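Local coordinates for LPXTG cell wall surface protein (Streptococcus gordonii, PDB 4IGB), which probably mediates attachment of the streptococcus to host surfaces as a cell-wall-anchored adhesin, this chain comprising its N-terminal N1 and N2 domains, at residues D198-I202 and A244-T248; M225-L231 and N256-L260; A149-V155 and E277-F283; K168-D173 and Y273-T278. All coordinates share one frame; numbering follows the deposited sequence.

Interaction 1: residues D198-I202 and A244-T248; sequences DIDAI and ATQIT. With NA (sodium ion), chain M.
D198, D200 and T248 converge on a sodium ion held between two loops. The two carboxylates give one oxygen each, D198 OD1 at 2.6 Å and D200 OD2 at 2.7 Å from the sodium, whereas T248 contributes its backbone O at 2.5 Å. A water is 2.5 Å from the sodium through its own oxygen, and one further atom from elsewhere in the structure adds to the shell. D200 OD2 has a second duty: it takes the backbone N-H of T248 over 3.0 Å in an almost straight bond (170°), on the lone pair anti to OD1. With D200 CG set between its backbone N and carbonyl carbon (chi1 85°), the carboxylate swings over to T248, so that the amide and the carbonyl of this one threonine are both used at the site. The T248 hydroxyl bonds to S258 OG and makes at most a weak contact with D198 OD1. Farther out, E209 OE1 accepts the backbone N-H groups of D200 and A201. Well away from the metal, a water links the loops, giving protons to I199 O and Q246 O and receiving one from T245 N. Close by, the A244 methyl presses into the bend of 198-202, with CB 3.4 Å from D200 CA, and I202 CD1 lies against the A244 carbonyl. The short D-x-D run of 198-200, closed by a main-chain carbonyl from a distant loop and by water, makes a loop-borne metal site of the N-terminal domain, here occupied by sodium.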
loop_
_atom_site.group_PDB
_atom_site.type_symbol
_atom_site.label_atom_id
_atom_site.label_comp_id
_atom_site.label_asym_id
_atom_site.label_seq_id
_atom_site.Cartn_x
_atom_site.Cartn_y
_atom_site.Cartn_z
ATOM N N ASP B 198 -2.369 8.178 -14.743
ATOM C CA ASP B 198 -1.891 8.585 -16.053
ATOM C C ASP B 198 -1.525 7.413 -16.934
ATOM O O ASP B 198 -0.564 7.487 -17.702
ATOM C CB ASP B 198 -0.672 9.520 -15.945
ATOM C CG ASP B 198 -0.408 10.258 -17.257
ATOM O OD1 ASP B 198 -1.406 10.583 -17.940
ATOM O OD2 ASP B 198 0.765 10.480 -17.621
ATOM N N ILE B 199 -2.296 6.336 -16.846
ATOM C CA ILE B 199 -2.102 5.220 -17.761
ATOM C C ILE B 199 -2.795 5.561 -19.080
ATOM O O ILE B 199 -3.994 5.294 -19.227
ATOM C CB ILE B 199 -2.701 3.920 -17.217
ATOM C CG1 ILE B 199 -2.169 3.658 -15.803
ATOM C CG2 ILE B 199 -2.425 2.754 -18.194
ATOM C CD1 ILE B 199 -0.667 3.788 -15.695
ATOM N N ASP B 200 -2.047 6.127 -20.031
ATOM C CA ASP B 200 -2.667 6.816 -21.162
ATOM C C ASP B 200 -1.853 6.842 -22.443
ATOM O O ASP B 200 -2.273 7.450 -23.424
ATOM C CB ASP B 200 -3.030 8.255 -20.764
ATOM C CG ASP B 200 -1.861 9.227 -20.922
ATOM O OD1 ASP B 200 -0.705 8.793 -20.797
ATOM O OD2 ASP B 200 -2.094 10.431 -21.174
ATOM N N ALA B 201 -0.699 6.184 -22.459
ATOM C CA ALA B 201 0.134 6.219 -23.657
ATOM C C ALA B 201 -0.259 5.140 -24.649
ATOM O O ALA B 201 -0.489 3.996 -24.274
ATOM C CB ALA B 201 1.618 6.106 -23.306
ATOM N N ILE B 202 -0.336 5.530 -25.920
ATOM C CA ILE B 202 -0.581 4.610 -27.012
ATOM C C ILE B 202 0.268 5.065 -28.191
ATOM O O ILE B 202 0.265 6.245 -28.535
ATOM C CB ILE B 202 -2.083 4.602 -27.403
ATOM C CG1 ILE B 202 -2.946 4.250 -26.184
ATOM C CG2 ILE B 202 -2.342 3.654 -28.573
ATOM C CD1 ILE B 202 -4.419 4.063 -26.486
ATOM N N ALA B 244 -4.501 1.518 -21.255
ATOM C CA ALA B 244 -4.782 2.879 -21.709
ATOM C C ALA B 244 -5.750 2.920 -22.886
ATOM O O ALA B 244 -5.693 2.078 -23.780
ATOM C CB ALA B 244 -3.495 3.596 -22.080
ATOM N N THR B 245 -6.632 3.915 -22.888
ATOM C CA THR B 245 -7.515 4.130 -24.032
ATOM C C THR B 245 -7.437 5.549 -24.596
ATOM O O THR B 245 -7.816 5.777 -25.743
ATOM C CB THR B 245 -8.990 3.798 -23.713
ATOM O OG1 THR B 245 -9.462 4.652 -22.662
ATOM C CG2 THR B 245 -9.128 2.345 -23.285
ATOM N N GLN B 246 -6.947 6.501 -23.808
ATOM C CA GLN B 246 -6.909 7.882 -24.278
ATOM C C GLN B 246 -5.960 8.763 -23.481
ATOM O O GLN B 246 -5.611 8.454 -22.341
ATOM C CB GLN B 246 -8.314 8.489 -24.259
ATOM C CG GLN B 246 -8.988 8.447 -22.892
ATOM C CD GLN B 246 -10.240 9.313 -22.830
ATOM O OE1 GLN B 246 -11.346 8.875 -23.175
ATOM N NE2 GLN B 246 -10.069 10.554 -22.384
ATOM N N ILE B 247 -5.550 9.867 -24.097
ATOM C CA ILE B 247 -4.723 10.865 -23.438
ATOM C C ILE B 247 -5.479 11.484 -22.274
ATOM O O ILE B 247 -6.675 11.745 -22.377
ATOM C CB ILE B 247 -4.343 11.974 -24.416
ATOM C CG1 ILE B 247 -3.734 11.366 -25.673
ATOM C CG2 ILE B 247 -3.362 12.941 -23.774
ATOM C CD1 ILE B 247 -2.392 10.760 -25.420
ATOM N N THR B 248 -4.787 11.698 -21.164
ATOM C CA THR B 248 -5.356 12.395 -20.015
ATOM C C THR B 248 -4.339 13.401 -19.518
ATOM O O THR B 248 -3.164 13.071 -19.360
ATOM C CB THR B 248 -5.676 11.437 -18.837
ATOM O OG1 THR B 248 -4.526 10.626 -18.554
ATOM C CG2 THR B 248 -6.853 10.540 -19.178
HETATM NA NA NA M . -0.775 12.315 -19.845
HETATM O O HOH W 1 -6.259 6.015 -20.819
HETATM O O HOH W 2 0.249 13.870 -18.258
#

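Interaction 2: residues M225-L231 and N256-L260; sequences MNNANVL and NVSGL
A single water is gripped by N226, N229 and N256: it accepts from N226 N (2.9 Å) and N229 ND2 (3.0 Å) and donates to N256 O over 2.7 Å. It thus fills the angle between the turn at 226-229 and the end of helix 250-256. Farther along the segments, V230 N donates to V257 O at 3.0 Å, in the plane of that carbonyl. Two Asx turns shape the first segment. N226 OD1 accepts from A228 N and N229 OD1 from L231 N, each donor standing above the carbonyl plane; N229 CG, anti to its own backbone N (chi1 -168°), lets the amide fold back beneath L231. The amide planes of N226 and N256 are inclined at 51°, with N256 OD1 3.3 Å from N226 CB, and their polar ends turn to other partners: N226 ND2 to T21 O, N256 OD1 to I23 N. V257 is flanked by small apolar groups, its CG1 lying 3.6 Å from V230 CG2 and its CG2 facing the A228 methyl. L231 CD1 reaches L260 CD2, and W242 touches both leucines. Asparagine amides and a bound water thus satisfy A228 N, L231 N, N226 N and N256 O in a buried, irregular join.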
loop_
_atom_site.group_PDB
_atom_site.type_symbol
_atom_site.label_atom_id
_atom_site.label_comp_id
_atom_site.label_asym_id
_atom_site.label_seq_id
_atom_site.Cartn_x
_atom_site.Cartn_y
_atom_site.Cartn_z
ATOM N N MET B 225 -12.270 2.712 -8.395
ATOM C CA MET B 225 -12.222 3.571 -9.571
ATOM C C MET B 225 -13.184 4.724 -9.392
ATOM O O MET B 225 -14.159 4.627 -8.659
ATOM C CB MET B 225 -12.657 2.832 -10.822
ATOM C CG MET B 225 -11.637 1.929 -11.436
ATOM S SD MET B 225 -12.333 1.236 -12.935
ATOM C CE MET B 225 -10.911 0.312 -13.555
ATOM N N ASN B 226 -12.908 5.813 -10.083
ATOM C CA ASN B 226 -13.853 6.911 -10.178
ATOM C C ASN B 226 -14.741 6.664 -11.399
ATOM O O ASN B 226 -14.314 6.025 -12.385
ATOM C CB ASN B 226 -13.100 8.233 -10.277
ATOM C CG ASN B 226 -14.020 9.426 -10.508
ATOM O OD1 ASN B 226 -14.326 9.751 -11.646
ATOM N ND2 ASN B 226 -14.438 10.091 -9.429
ATOM N N ASN B 227 -15.985 7.137 -11.316
ATOM C CA ASN B 227 -16.962 6.987 -12.397
ATOM C C ASN B 227 -16.429 7.329 -13.785
ATOM O O ASN B 227 -16.885 6.772 -14.789
ATOM C CB ASN B 227 -18.211 7.828 -12.109
ATOM C CG ASN B 227 -19.055 7.250 -10.987
ATOM O OD1 ASN B 227 -19.239 6.028 -10.896
ATOM N ND2 ASN B 227 -19.579 8.124 -10.129
ATOM N N ALA B 228 -15.450 8.227 -13.843
ATOM C CA ALA B 228 -14.964 8.714 -15.135
ATOM C C ALA B 228 -13.851 7.852 -15.722
ATOM O O ALA B 228 -13.321 8.150 -16.788
ATOM C CB ALA B 228 -14.512 10.168 -15.013
ATOM N N ASN B 229 -13.499 6.774 -15.033
ATOM C CA ASN B 229 -12.446 5.888 -15.531
ATOM C C ASN B 229 -12.721 5.338 -16.936
ATOM O O ASN B 229 -13.829 4.874 -17.212
ATOM C CB ASN B 229 -12.239 4.725 -14.564
ATOM C CG ASN B 229 -10.988 3.944 -14.878
ATOM O OD1 ASN B 229 -10.947 3.175 -15.835
ATOM N ND2 ASN B 229 -9.944 4.163 -14.088
ATOM N N VAL B 230 -11.707 5.374 -17.803
ATOM C CA VAL B 230 -11.834 4.935 -19.189
ATOM C C VAL B 230 -10.849 3.829 -19.546
ATOM O O VAL B 230 -10.712 3.466 -20.715
ATOM C CB VAL B 230 -11.568 6.088 -20.181
ATOM C CG1 VAL B 230 -12.530 7.260 -19.941
ATOM C CG2 VAL B 230 -10.118 6.544 -20.087
ATOM N N LEU B 231 -10.151 3.300 -18.546
ATOM C CA LEU B 231 -9.192 2.226 -18.787
ATOM C C LEU B 231 -9.946 0.948 -19.109
ATOM O O LEU B 231 -11.026 0.706 -18.571
ATOM C CB LEU B 231 -8.312 2.009 -17.554
ATOM C CG LEU B 231 -7.607 3.265 -17.035
ATOM C CD1 LEU B 231 -6.825 2.945 -15.781
ATOM C CD2 LEU B 231 -6.715 3.868 -18.111
ATOM N N ASN B 256 -8.397 10.133 -11.850
ATOM C CA ASN B 256 -9.787 9.700 -11.992
ATOM C C ASN B 256 -10.142 9.063 -13.333
ATOM O O ASN B 256 -10.917 8.112 -13.381
ATOM C CB ASN B 256 -10.734 10.860 -11.655
ATOM C CG ASN B 256 -10.634 11.281 -10.188
ATOM O OD1 ASN B 256 -10.829 10.466 -9.282
ATOM N ND2 ASN B 256 -10.297 12.548 -9.952
ATOM N N VAL B 257 -9.582 9.584 -14.421
ATOM C CA VAL B 257 -9.872 9.054 -15.741
ATOM C C VAL B 257 -8.915 7.929 -16.157
ATOM O O VAL B 257 -9.332 6.923 -16.753
ATOM C CB VAL B 257 -9.831 10.162 -16.812
ATOM C CG1 VAL B 257 -9.889 9.552 -18.204
ATOM C CG2 VAL B 257 -10.981 11.167 -16.592
ATOM N N SER B 258 -7.630 8.099 -15.860
ATOM C CA SER B 258 -6.639 7.116 -16.281
ATOM C C SER B 258 -5.866 6.490 -15.106
ATOM O O SER B 258 -4.767 5.979 -15.297
ATOM C CB SER B 258 -5.665 7.745 -17.274
ATOM O OG SER B 258 -4.944 8.822 -16.680
ATOM N N GLY B 259 -6.450 6.504 -13.912
ATOM C CA GLY B 259 -5.815 5.905 -12.748
ATOM C C GLY B 259 -6.777 5.136 -11.860
ATOM O O GLY B 259 -7.971 5.064 -12.140
ATOM N N LEU B 260 -6.269 4.551 -10.782
ATOM C CA LEU B 260 -7.117 3.781 -9.888
ATOM C C LEU B 260 -6.380 3.521 -8.588
ATOM O O LEU B 260 -5.193 3.804 -8.493
ATOM C CB LEU B 260 -7.519 2.451 -10.533
ATOM C CG LEU B 260 -6.396 1.443 -10.816
ATOM C CD1 LEU B 260 -6.936 0.021 -10.840
ATOM C CD2 LEU B 260 -5.690 1.765 -12.124
HETATM O O HOH W 3 -10.526 6.005 -11.795
#

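Interaction 3: residues A149-V155 and E277-F283; sequences AFEIGNV and ETCSAVF
F150 and F283 mark the tight end of this strand pair, where the F283 CB lies over the face of the F150 ring, 4.0 Å from its centroid. The ring planes are inclined by 30° and the rings are offset, with centroids 5.8 Å apart and little overlap; a chi1 of 55° brings the F150 ring beneath the F283 CB. I152 CD1 adds to the same cluster by touching F283 CE2. On the opposite face A149 CB presses on V282 CG1 at 3.4 Å, closer than usual for carbon. Strands 149-153 and 280-287 are antiparallel neighbours in a six-stranded sheet, and F150 with F283 and I152 with A281 are hydrogen-bonded pairs. The extended E151 side chain runs along the V282 face to S280, whose OG donates a short 2.5 Å bond to OE2, an oxygen that Y157 OH also reaches. G153 brings its CA to 3.5 Å from S280 CB. Past the last pair the ladder gives way to loop that is still well bonded: N154 N donates to C279 O (3.1 Å), N154 OD1 takes the N-H of C279 (3.0 Å), its ND2 turns to F170 O, and V155 CG2 packs on T278 OG1. The looser side is at the partly exposed E277 and T278, where a water lies within hydrogen-bonding reach of N154 O and E277 O, with too few protons for every acceptor around it.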
loop_
_atom_site.group_PDB
_atom_site.type_symbol
_atom_site.label_atom_id
_atom_site.label_comp_id
_atom_site.label_asym_id
_atom_site.label_seq_id
_atom_site.Cartn_x
_atom_site.Cartn_y
_atom_site.Cartn_z
ATOM N N ALA B 149 8.540 9.237 -5.111
ATOM C CA ALA B 149 8.058 8.318 -6.114
ATOM C C ALA B 149 9.194 7.671 -6.886
ATOM O O ALA B 149 10.330 8.156 -6.888
ATOM C CB ALA B 149 7.101 9.039 -7.074
ATOM N N PHE B 150 8.873 6.566 -7.534
ATOM C CA PHE B 150 9.768 5.970 -8.511
ATOM C C PHE B 150 9.080 5.877 -9.868
ATOM O O PHE B 150 7.846 5.934 -9.965
ATOM C CB PHE B 150 10.292 4.610 -8.041
ATOM C CG PHE B 150 9.219 3.616 -7.689
ATOM C CD1 PHE B 150 8.647 2.817 -8.667
ATOM C CD2 PHE B 150 8.802 3.462 -6.371
ATOM C CE1 PHE B 150 7.671 1.881 -8.348
ATOM C CE2 PHE B 150 7.816 2.536 -6.040
ATOM C CZ PHE B 150 7.259 1.731 -7.031
ATOM N N GLU B 151 9.883 5.731 -10.913
ATOM C CA GLU B 151 9.377 5.711 -12.274
ATOM C C GLU B 151 9.788 4.438 -12.987
ATOM O O GLU B 151 10.950 4.074 -12.954
ATOM C CB GLU B 151 9.945 6.914 -13.021
ATOM C CG GLU B 151 9.603 6.998 -14.497
ATOM C CD GLU B 151 9.919 8.376 -15.060
ATOM O OE1 GLU B 151 10.242 9.274 -14.248
ATOM O OE2 GLU B 151 9.853 8.558 -16.303
ATOM N N ILE B 152 8.832 3.761 -13.617
ATOM C CA ILE B 152 9.130 2.589 -14.428
ATOM C C ILE B 152 8.739 2.889 -15.863
ATOM O O ILE B 152 7.667 3.437 -16.112
ATOM C CB ILE B 152 8.373 1.354 -13.932
ATOM C CG1 ILE B 152 8.685 1.101 -12.456
ATOM C CG2 ILE B 152 8.749 0.143 -14.753
ATOM C CD1 ILE B 152 7.812 0.062 -11.815
ATOM N N GLY B 153 9.609 2.553 -16.811
ATOM C CA GLY B 153 9.353 2.892 -18.203
ATOM C C GLY B 153 10.626 2.884 -19.031
ATOM O O GLY B 153 11.718 2.684 -18.493
ATOM N N ASN B 154 10.490 3.107 -20.339
ATOM C CA ASN B 154 11.625 3.012 -21.261
ATOM C C ASN B 154 11.957 4.349 -21.925
ATOM O O ASN B 154 12.553 4.396 -23.000
ATOM C CB ASN B 154 11.350 1.965 -22.327
ATOM C CG ASN B 154 10.190 2.344 -23.232
ATOM O OD1 ASN B 154 9.434 3.270 -22.935
ATOM N ND2 ASN B 154 10.047 1.629 -24.340
ATOM N N VAL B 155 11.551 5.439 -21.290
ATOM C CA VAL B 155 11.974 6.745 -21.750
ATOM C C VAL B 155 13.301 7.097 -21.090
ATOM O O VAL B 155 13.360 7.269 -19.873
ATOM C CB VAL B 155 10.949 7.825 -21.388
ATOM C CG1 VAL B 155 11.380 9.144 -21.980
ATOM C CG2 VAL B 155 9.563 7.432 -21.893
ATOM N N GLU B 277 6.510 2.127 -27.231
ATOM C CA GLU B 277 7.866 2.319 -27.725
ATOM C C GLU B 277 8.541 3.398 -26.898
ATOM O O GLU B 277 9.765 3.486 -26.870
ATOM C CB GLU B 277 7.856 2.750 -29.192
ATOM C CG GLU B 277 7.197 4.099 -29.390
ATOM C CD GLU B 277 7.193 4.570 -30.840
ATOM O OE1 GLU B 277 7.743 3.871 -31.717
ATOM O OE2 GLU B 277 6.628 5.656 -31.089
ATOM N N THR B 278 7.745 4.238 -26.240
ATOM C CA THR B 278 8.319 5.242 -25.350
ATOM C C THR B 278 7.318 5.843 -24.368
ATOM O O THR B 278 6.610 6.790 -24.693
ATOM C CB THR B 278 9.070 6.381 -26.125
ATOM O OG1 THR B 278 9.604 7.330 -25.190
ATOM C CG2 THR B 278 8.142 7.108 -27.107
ATOM N N CYS B 279 7.264 5.296 -23.156
ATOM C CA CYS B 279 6.470 5.912 -22.101
ATOM C C CYS B 279 6.916 5.398 -20.750
ATOM O O CYS B 279 7.667 4.433 -20.657
ATOM C CB CYS B 279 4.967 5.666 -22.289
ATOM S SG CYS B 279 4.401 3.972 -21.932
ATOM N N SER B 280 6.470 6.068 -19.700
ATOM C CA SER B 280 6.773 5.623 -18.359
ATOM C C SER B 280 5.662 6.088 -17.439
ATOM O O SER B 280 4.844 6.941 -17.816
ATOM C CB SER B 280 8.118 6.182 -17.901
ATOM O OG SER B 280 8.051 7.587 -17.754
ATOM N N ALA B 281 5.626 5.509 -16.246
ATOM C CA ALA B 281 4.650 5.898 -15.245
ATOM C C ALA B 281 5.330 6.060 -13.895
ATOM O O ALA B 281 6.405 5.503 -13.648
ATOM C CB ALA B 281 3.524 4.861 -15.154
ATOM N N VAL B 282 4.685 6.813 -13.018
ATOM C CA VAL B 282 5.284 7.190 -11.753
ATOM C C VAL B 282 4.451 6.582 -10.639
ATOM O O VAL B 282 3.216 6.612 -10.688
ATOM C CB VAL B 282 5.336 8.736 -11.606
ATOM C CG1 VAL B 282 5.941 9.133 -10.277
ATOM C CG2 VAL B 282 6.130 9.347 -12.743
ATOM N N PHE B 283 5.126 6.035 -9.636
ATOM C CA PHE B 283 4.448 5.334 -8.560
ATOM C C PHE B 283 4.961 5.743 -7.195
ATOM O O PHE B 283 6.160 5.955 -7.005
ATOM C CB PHE B 283 4.664 3.828 -8.685
ATOM C CG PHE B 283 4.269 3.267 -10.013
ATOM C CD1 PHE B 283 2.983 2.805 -10.227
ATOM C CD2 PHE B 283 5.191 3.188 -11.042
ATOM C CE1 PHE B 283 2.612 2.280 -11.459
ATOM C CE2 PHE B 283 4.843 2.664 -12.270
ATOM C CZ PHE B 283 3.546 2.205 -12.484
HETATM O O HOH W 4 12.016 4.245 -25.712
#

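Interaction 4: residues K168-D173 and Y273-T278; sequences KAFWID and YSSTET
Where the antiparallel pairing of strands 170-182 and 268-274 ends, D173 and S274 form a non-hydrogen-bonded pair, and just beyond it S275 N donates to I172 O at 3.0 Å. In the next rung the S275 hydroxyl takes the place of a backbone carbonyl: I172 N donates to OG over 3.1 Å (168°), while OG passes its own proton to T276 O at 2.7 Å, on a lone pair in the carbonyl plane. A chi1 of 73° turns the S275 hydroxyl toward I172 N, and accepting one proton while donating another fixes its orientation between strand and turn. An ST turn, T276 OG1 to T278 N, carries the chain onward. W171 covers this corner: its CB approaches T276 O at 3.4 Å, and S274 CB meets the ring at its edge, 4.0 Å from CZ3. At the far end the extended K168 chain crosses the side chain of E277, the two charged groups not touching, and reaches T278 CG2 with its CE. K168 N donates to a water that also lies beside E277 O. Strand 103-118 lies on the other side of strand 170-182, where H117 stacks on W171, while helix 122-129 packs against K168 and F170.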
loop_
_atom_site.group_PDB
_atom_site.type_symbol
_atom_site.label_atom_id
_atom_site.label_comp_id
_atom_site.label_asym_id
_atom_site.label_seq_id
_atom_site.Cartn_x
_atom_site.Cartn_y
_atom_site.Cartn_z
ATOM N N LYS B 168 13.220 3.959 -28.328
ATOM C CA LYS B 168 12.244 3.291 -29.174
ATOM C C LYS B 168 12.823 2.060 -29.833
ATOM O O LYS B 168 12.522 1.780 -30.994
ATOM C CB LYS B 168 11.730 4.251 -30.251
ATOM C CG LYS B 168 11.055 5.488 -29.698
ATOM C CD LYS B 168 10.821 6.517 -30.802
ATOM C CE LYS B 168 10.212 7.788 -30.252
ATOM N NZ LYS B 168 10.127 8.829 -31.311
ATOM N N ALA B 169 13.649 1.326 -29.096
ATOM C CA ALA B 169 14.223 0.074 -29.590
ATOM C C ALA B 169 13.497 -1.165 -29.048
ATOM O O ALA B 169 13.300 -2.154 -29.765
ATOM C CB ALA B 169 15.697 0.006 -29.250
ATOM N N PHE B 170 13.118 -1.119 -27.774
ATOM C CA PHE B 170 12.348 -2.203 -27.163
ATOM C C PHE B 170 11.241 -1.584 -26.328
ATOM O O PHE B 170 11.455 -0.550 -25.695
ATOM C CB PHE B 170 13.205 -3.040 -26.194
ATOM C CG PHE B 170 14.410 -3.702 -26.814
ATOM C CD1 PHE B 170 14.383 -5.044 -27.145
ATOM C CD2 PHE B 170 15.578 -2.999 -27.009
ATOM C CE1 PHE B 170 15.480 -5.660 -27.690
ATOM C CE2 PHE B 170 16.679 -3.607 -27.553
ATOM C CZ PHE B 170 16.631 -4.942 -27.900
ATOM N N TRP B 171 10.071 -2.215 -26.284
ATOM C CA TRP B 171 9.132 -1.879 -25.216
ATOM C C TRP B 171 9.415 -2.827 -24.051
ATOM O O TRP B 171 10.019 -3.889 -24.247
ATOM C CB TRP B 171 7.662 -1.913 -25.666
ATOM C CG TRP B 171 7.145 -3.231 -26.221
ATOM C CD1 TRP B 171 7.297 -3.699 -27.492
ATOM C CD2 TRP B 171 6.347 -4.210 -25.527
ATOM N NE1 TRP B 171 6.651 -4.913 -27.633
ATOM C CE2 TRP B 171 6.067 -5.247 -26.440
ATOM C CE3 TRP B 171 5.853 -4.312 -24.219
ATOM C CZ2 TRP B 171 5.326 -6.378 -26.085
ATOM C CZ3 TRP B 171 5.113 -5.430 -23.871
ATOM C CH2 TRP B 171 4.854 -6.446 -24.803
ATOM N N ILE B 172 9.015 -2.440 -22.843
ATOM C CA ILE B 172 9.388 -3.216 -21.676
ATOM C C ILE B 172 8.176 -3.763 -20.933
ATOM O O ILE B 172 7.071 -3.220 -21.017
ATOM C CB ILE B 172 10.263 -2.398 -20.702
ATOM C CG1 ILE B 172 9.419 -1.316 -20.013
ATOM C CG2 ILE B 172 11.470 -1.813 -21.435
ATOM C CD1 ILE B 172 10.202 -0.459 -19.023
ATOM N N ASP B 173 8.414 -4.850 -20.209
ATOM C CA ASP B 173 7.439 -5.446 -19.325
ATOM C C ASP B 173 8.175 -5.736 -18.025
ATOM O O ASP B 173 9.027 -6.617 -17.968
ATOM C CB ASP B 173 6.862 -6.725 -19.945
ATOM C CG ASP B 173 5.847 -7.423 -19.036
ATOM O OD1 ASP B 173 5.259 -8.435 -19.471
ATOM O OD2 ASP B 173 5.634 -6.976 -17.892
ATOM N N TYR B 273 4.171 -3.527 -15.195
ATOM C CA TYR B 273 3.953 -2.364 -16.030
ATOM C C TYR B 273 4.529 -2.687 -17.381
ATOM O O TYR B 273 5.640 -3.219 -17.468
ATOM C CB TYR B 273 4.685 -1.152 -15.459
ATOM C CG TYR B 273 4.597 0.093 -16.334
ATOM C CD1 TYR B 273 3.482 0.927 -16.283
ATOM C CD2 TYR B 273 5.635 0.439 -17.197
ATOM C CE1 TYR B 273 3.395 2.066 -17.080
ATOM C CE2 TYR B 273 5.562 1.584 -17.991
ATOM C CZ TYR B 273 4.437 2.387 -17.933
ATOM O OH TYR B 273 4.361 3.519 -18.713
ATOM N N SER B 274 3.793 -2.386 -18.441
ATOM C CA SER B 274 4.382 -2.504 -19.773
ATOM C C SER B 274 4.214 -1.203 -20.546
ATOM O O SER B 274 3.215 -0.496 -20.383
ATOM C CB SER B 274 3.842 -3.714 -20.546
ATOM O OG SER B 274 2.473 -3.575 -20.870
ATOM N N SER B 275 5.209 -0.894 -21.368
ATOM C CA SER B 275 5.295 0.409 -22.021
ATOM C C SER B 275 4.920 0.335 -23.484
ATOM O O SER B 275 4.699 -0.741 -24.039
ATOM C CB SER B 275 6.722 0.975 -21.926
ATOM O OG SER B 275 7.611 0.273 -22.792
ATOM N N THR B 276 4.861 1.503 -24.102
ATOM C CA THR B 276 4.826 1.609 -25.549
ATOM C C THR B 276 6.286 1.725 -25.990
ATOM O O THR B 276 7.203 1.460 -25.208
ATOM C CB THR B 276 4.071 2.868 -25.954
ATOM O OG1 THR B 276 4.775 4.009 -25.452
ATOM C CG2 THR B 276 2.679 2.857 -25.338
ATOM N N GLU B 277 6.510 2.127 -27.231
ATOM C CA GLU B 277 7.866 2.319 -27.725
ATOM C C GLU B 277 8.541 3.398 -26.898
ATOM O O GLU B 277 9.765 3.486 -26.870
ATOM C CB GLU B 277 7.856 2.750 -29.192
ATOM C CG GLU B 277 7.197 4.099 -29.390
ATOM C CD GLU B 277 7.193 4.570 -30.840
ATOM O OE1 GLU B 277 7.743 3.871 -31.717
ATOM O OE2 GLU B 277 6.628 5.656 -31.089
ATOM N N THR B 278 7.745 4.238 -26.240
ATOM C CA THR B 278 8.319 5.242 -25.350
ATOM C C THR B 278 7.318 5.843 -24.368
ATOM O O THR B 278 6.610 6.790 -24.693
ATOM C CB THR B 278 9.070 6.381 -26.125
ATOM O OG1 THR B 278 9.604 7.330 -25.190
ATOM C CG2 THR B 278 8.142 7.108 -27.107
HETATM O O HOH W 4 12.016 4.245 -25.712
#

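Overall arrangement
All four interactions lie in the N-terminal domain. Interaction 1 holds the sodium site, and interaction 2 abuts it, the centres being 11 Å apart, with T245 OG1 probably hydrogen-bonded to V230 O. The sodium lies about 6 Å from the S258 side chain of interaction 2, about 9 Å from that of C279 in interaction 3 and about 10 Å from that of Y273 in interaction 4. Interactions 3 and 4 share E277 and T278, on the turn from strand 268-274 to strand 280-287, and their centres are 9 Å apart; N154 ND2 also probably bonds to T276 O. Interaction 1 packs against this pair, A201 CB against C279 CB and A201 O against T276 CG2. Interaction 2 stays apart, its nearest atoms about 8 Å from interaction 3 and about 9 Å from interaction 4.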